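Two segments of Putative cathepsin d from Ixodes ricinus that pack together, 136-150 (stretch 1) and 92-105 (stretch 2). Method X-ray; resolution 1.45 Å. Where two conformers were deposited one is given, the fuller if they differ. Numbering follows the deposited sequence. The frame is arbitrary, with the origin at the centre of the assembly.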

# COMPACT_ATOMS: atom_id res chain seq x y z
N GLY A 136 -0.09 -13.08 -15.51
CA GLY A 136 -0.89 -14.13 -14.89
C GLY A 136 -0.15 -14.99 -13.88
O GLY A 136 -0.58 -16.08 -13.55
N VAL A 137 0.98 -14.51 -13.40
CA VAL A 137 1.79 -15.27 -12.46
C VAL A 137 1.16 -15.23 -11.08
O VAL A 137 0.59 -14.20 -10.68
CB VAL A 137 3.26 -14.79 -12.41
CG1 VAL A 137 3.99 -15.19 -13.69
CG2 VAL A 137 3.40 -13.31 -12.17
N VAL A 138 1.24 -16.36 -10.39
CA VAL A 138 0.58 -16.53 -9.08
C VAL A 138 1.16 -15.58 -8.03
O VAL A 138 2.38 -15.59 -7.77
CB VAL A 138 0.60 -18.00 -8.59
CG1 VAL A 138 1.99 -18.54 -8.36
CG2 VAL A 138 -0.23 -18.13 -7.31
N PRO A 139 0.32 -14.75 -7.39
CA PRO A 139 0.85 -13.90 -6.32
C PRO A 139 1.25 -14.67 -5.07
O PRO A 139 0.80 -15.80 -4.84
CB PRO A 139 -0.31 -12.97 -5.99
CG PRO A 139 -1.18 -12.99 -7.22
CD PRO A 139 -1.08 -14.41 -7.69
N VAL A 140 2.12 -14.06 -4.30
CA VAL A 140 2.66 -14.67 -3.10
C VAL A 140 1.56 -15.18 -2.17
O VAL A 140 1.59 -16.35 -1.77
CB VAL A 140 3.61 -13.72 -2.35
CG1 VAL A 140 4.04 -14.33 -1.03
CG2 VAL A 140 4.84 -13.45 -3.19
N PHE A 141 0.55 -14.35 -1.89
CA PHE A 141 -0.46 -14.78 -0.92
C PHE A 141 -1.28 -15.92 -1.50
O PHE A 141 -1.65 -16.85 -0.79
CB PHE A 141 -1.39 -13.66 -0.49
CG PHE A 141 -2.26 -14.01 0.70
CD1 PHE A 141 -1.68 -14.27 1.95
CD2 PHE A 141 -3.64 -14.05 0.59
CE1 PHE A 141 -2.46 -14.59 3.05
CE2 PHE A 141 -4.43 -14.35 1.69
CZ PHE A 141 -3.83 -14.60 2.94
N ASP A 142 -1.58 -15.84 -2.80
CA ASP A 142 -2.28 -16.93 -3.45
C ASP A 142 -1.52 -18.25 -3.39
O ASP A 142 -2.10 -19.33 -3.19
CB ASP A 142 -2.51 -16.56 -4.90
CG ASP A 142 -3.69 -15.64 -5.06
OD1 ASP A 142 -3.58 -14.47 -4.65
OD2 ASP A 142 -4.74 -16.10 -5.54
N ASN A 143 -0.21 -18.16 -3.56
CA ASN A 143 0.67 -19.34 -3.46
C ASN A 143 0.71 -19.90 -2.02
O ASN A 143 0.64 -21.12 -1.82
CB ASN A 143 2.07 -18.96 -3.95
CG ASN A 143 2.79 -20.11 -4.62
OD1 ASN A 143 2.21 -21.17 -4.89
ND2 ASN A 143 4.07 -19.91 -4.88
N MET A 144 0.73 -19.02 -1.02
CA MET A 144 0.59 -19.42 0.38
C MET A 144 -0.72 -20.17 0.59
O MET A 144 -0.72 -21.25 1.22
CB MET A 144 0.65 -18.20 1.30
CG MET A 144 2.04 -17.58 1.35
SD MET A 144 2.09 -16.03 2.27
CE MET A 144 2.40 -16.62 3.92
N MET A 145 -1.82 -19.64 0.08
CA MET A 145 -3.11 -20.32 0.21
C MET A 145 -3.12 -21.68 -0.48
O MET A 145 -3.59 -22.67 0.10
CB MET A 145 -4.24 -19.47 -0.36
CG MET A 145 -4.53 -18.23 0.47
SD MET A 145 -6.07 -17.45 -0.03
CE MET A 145 -5.71 -17.14 -1.75
N LYS A 146 -2.60 -21.74 -1.69
CA LYS A 146 -2.50 -23.02 -2.44
C LYS A 146 -1.72 -24.08 -1.66
O LYS A 146 -2.10 -25.25 -1.64
CB LYS A 146 -1.84 -22.79 -3.79
CG LYS A 146 -2.75 -22.25 -4.86
CD LYS A 146 -1.98 -21.95 -6.14
CE LYS A 146 -2.85 -21.40 -7.28
NZ LYS A 146 -3.73 -20.24 -6.91
N GLN A 147 -0.66 -23.64 -0.98
CA GLN A 147 0.19 -24.54 -0.19
C GLN A 147 -0.33 -24.79 1.24
O GLN A 147 0.35 -25.45 2.04
CB GLN A 147 1.63 -24.00 -0.19
CG GLN A 147 2.20 -24.00 -1.60
CD GLN A 147 3.56 -23.34 -1.73
OE1 GLN A 147 4.43 -23.52 -0.90
NE2 GLN A 147 3.77 -22.63 -2.84
N GLY A 148 -1.52 -24.24 1.55
CA GLY A 148 -2.18 -24.42 2.82
C GLY A 148 -1.48 -23.81 4.00
O GLY A 148 -1.77 -24.17 5.16
N LEU A 149 -0.62 -22.82 3.76
CA LEU A 149 0.23 -22.30 4.83
C LEU A 149 -0.51 -21.45 5.87
O LEU A 149 0.01 -21.23 6.94
CB LEU A 149 1.37 -21.47 4.24
CG LEU A 149 2.26 -22.21 3.23
CD1 LEU A 149 3.33 -21.28 2.72
CD2 LEU A 149 2.86 -23.45 3.88
N LEU A 150 -1.71 -21.00 5.54
CA LEU A 150 -2.54 -20.24 6.48
C LEU A 150 -3.59 -21.10 7.18
O LEU A 150 -4.46 -20.59 7.91
CB LEU A 150 -3.27 -19.09 5.76
CG LEU A 150 -2.45 -18.02 5.02
CD1 LEU A 150 -1.11 -17.75 5.68
CD2 LEU A 150 -2.27 -18.33 3.54
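Stretch 2 92-105: VCRIGSAKVSGQPL

Stretch 2 lies across the short helix of stretch 1 as a β-hairpin that runs into a corner and a further strand. Strand 92-95 leads into a type II' turn from Ile95 to Ala98, in which Gly96 has positive phi (53°), and the chain returns antiparallel along strand 98-101. Paired backbone bonds tie the two arms together: Cys93 N to Val100 O (2.9 Å) and Val100 N to Cys93 O (2.8 Å), then, nearer the turn, Ala98 N to Ile95 O (2.8 Å) and Ile95 N to Ala98 O (3.2 Å). At Gly102, again with positive phi, the chain turns a corner, and Gln103 to Leu105 continue in extended conformation on a different sheet or face.

Helix 140-146 crosses this hairpin almost at right angles. Its axis makes an angle of 96° with that of strand 98-101, with a closest approach of 8.4 Å, and of 93° with that of strand 92-95, which lies farther off at 10.8 Å. Pro139 occupies the N-cap position, and a Schellman motif at Gly148 closes the C-terminal end. Along stretch 1 the nearest backbone neighbours run backward through stretch 2: CA of Val137 is 6.3 Å from CA of Pro104, CA of Met144 is 6.1 Å from CA of Val100, and CA of Leu149 is 7.2 Å from CA of Ala98. The two segments bury 609 Å² in all.

The polar contacts gather around the corner, where backbone groups of stretch 2 meet amide side chains of the helix and the residue just after it. Gln147 uses both ends of its carboxamide on one residue: OE1 accepts from Ser101 N (3.1 Å), while NE2 donates to Ser101 O (2.9 Å). Asn143 ND2 also reaches Ser101 O (3.0 Å) and Gly102 O (3.4 Å), both weakly, and makes a better-aligned bond to Gln103 OE1 (3.0 Å). The CA-to-CB bond of Gln103 points sideways, but the end of its side chain comes nearer stretch 1, where NE2 donates to Val138 O (2.9 Å); NE2 also donates, within its own stretch, to Pro104 O (3.0 Å). Its side-chain amide thus links Asn143 to the segment preceding the helix.

Apolar packing flanks this polar cluster. Pro104 lies against two valines of the loop before the helix, with its CB 3.7 Å from Val137 CB and its CD 3.5 Å from Val138 CG1. Under the hairpin, Val140 CG1 meets Ile95 CD1 at 3.8 Å, and Val140 CG2 approaches the sulfur of Cys93 (SG, 4.5 Å). Although the CA-to-CB bond of Met144 points sideways, the end of its side chain comes nearer the hairpin: CE lies 4.0 Å from Ala98 CB, while CG packs against Val100 CG2 at 3.7 Å. The same Val100 CG2 is 4.1 Å from Leu149 CD1, so Val100 receives side chains from both the helix and the loop beyond it. Lys99, by contrast, directs its CA-to-CB bond away from stretch 1.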

# COMPACT_ATOMS: atom_id res chain seq x y z
N VAL A 92 12.03 -20.27 -4.38
CA VAL A 92 11.47 -20.24 -3.03
C VAL A 92 11.45 -18.80 -2.51
O VAL A 92 12.43 -18.09 -2.67
CB VAL A 92 12.35 -21.09 -2.08
CG1 VAL A 92 11.90 -20.94 -0.62
CG2 VAL A 92 12.31 -22.56 -2.49
N CYS A 93 10.34 -18.39 -1.88
CA CYS A 93 10.18 -17.06 -1.26
C CYS A 93 9.82 -17.27 0.21
O CYS A 93 8.92 -18.07 0.52
CB CYS A 93 9.05 -16.28 -1.94
SG CYS A 93 8.69 -14.65 -1.21
N ARG A 94 10.56 -16.63 1.10
CA ARG A 94 10.33 -16.76 2.54
C ARG A 94 9.88 -15.45 3.15
O ARG A 94 10.49 -14.40 2.95
CB ARG A 94 11.61 -17.21 3.26
CG ARG A 94 12.11 -18.54 2.76
CD ARG A 94 13.33 -19.00 3.52
NE ARG A 94 14.00 -20.08 2.84
CZ ARG A 94 14.72 -19.94 1.72
NH1 ARG A 94 14.89 -18.75 1.12
NH2 ARG A 94 15.31 -21.02 1.20
N ILE A 95 8.82 -15.57 3.95
CA ILE A 95 8.29 -14.50 4.79
C ILE A 95 8.19 -15.06 6.21
O ILE A 95 7.46 -16.02 6.45
CB ILE A 95 6.89 -14.06 4.34
CG1 ILE A 95 6.94 -13.47 2.93
CG2 ILE A 95 6.28 -13.11 5.37
CD1 ILE A 95 5.57 -13.23 2.32
N GLY A 96 9.01 -14.54 7.11
CA GLY A 96 9.15 -15.13 8.44
C GLY A 96 9.48 -16.61 8.30
O GLY A 96 10.40 -16.96 7.54
N SER A 97 8.73 -17.47 8.99
CA SER A 97 8.95 -18.91 8.92
C SER A 97 8.16 -19.59 7.79
O SER A 97 8.21 -20.81 7.64
CB SER A 97 8.63 -19.56 10.28
OG SER A 97 7.24 -19.52 10.52
N ALA A 98 7.46 -18.81 6.97
CA ALA A 98 6.74 -19.37 5.83
C ALA A 98 7.72 -19.60 4.68
O ALA A 98 8.46 -18.69 4.34
CB ALA A 98 5.63 -18.45 5.37
N LYS A 99 7.68 -20.79 4.12
CA LYS A 99 8.49 -21.17 2.95
C LYS A 99 7.55 -21.40 1.79
O LYS A 99 6.86 -22.41 1.73
CB LYS A 99 9.28 -22.45 3.22
CG LYS A 99 10.09 -22.45 4.49
CD LYS A 99 11.48 -21.90 4.31
CE LYS A 99 12.35 -22.19 5.53
NZ LYS A 99 13.77 -22.44 5.16
N VAL A 100 7.54 -20.46 0.87
CA VAL A 100 6.59 -20.46 -0.23
C VAL A 100 7.34 -20.99 -1.44
O VAL A 100 8.11 -20.26 -2.08
CB VAL A 100 6.04 -19.04 -0.52
CG1 VAL A 100 4.94 -19.12 -1.58
CG2 VAL A 100 5.55 -18.39 0.76
N SER A 101 7.13 -22.26 -1.73
CA SER A 101 7.77 -22.91 -2.88
C SER A 101 7.27 -22.42 -4.25
O SER A 101 6.10 -22.01 -4.42
CB SER A 101 7.60 -24.43 -2.80
OG SER A 101 8.25 -24.95 -1.64
N GLY A 102 8.15 -22.47 -5.25
CA GLY A 102 7.74 -22.25 -6.63
C GLY A 102 7.08 -20.91 -6.87
O GLY A 102 6.04 -20.84 -7.54
N GLN A 103 7.68 -19.85 -6.34
CA GLN A 103 7.10 -18.51 -6.41
C GLN A 103 7.65 -17.72 -7.62
O GLN A 103 8.85 -17.42 -7.67
CB GLN A 103 7.36 -17.73 -5.12
CG GLN A 103 6.83 -16.30 -5.13
CD GLN A 103 5.33 -16.25 -5.37
OE1 GLN A 103 4.60 -16.98 -4.69
NE2 GLN A 103 4.88 -15.46 -6.33
N PRO A 104 6.78 -17.38 -8.58
CA PRO A 104 7.27 -16.55 -9.64
C PRO A 104 7.61 -15.14 -9.16
O PRO A 104 6.91 -14.59 -8.33
CB PRO A 104 6.10 -16.48 -10.64
CG PRO A 104 5.25 -17.61 -10.32
CD PRO A 104 5.41 -17.83 -8.83
N LEU A 105 8.71 -14.63 -9.65
CA LEU A 105 9.14 -13.26 -9.40
C LEU A 105 9.67 -12.64 -10.67
O LEU A 105 10.23 -13.32 -11.55
CB LEU A 105 10.22 -13.17 -8.30
CG LEU A 105 11.62 -13.77 -8.57
CD1 LEU A 105 12.74 -13.04 -7.86
CD2 LEU A 105 11.68 -15.24 -8.21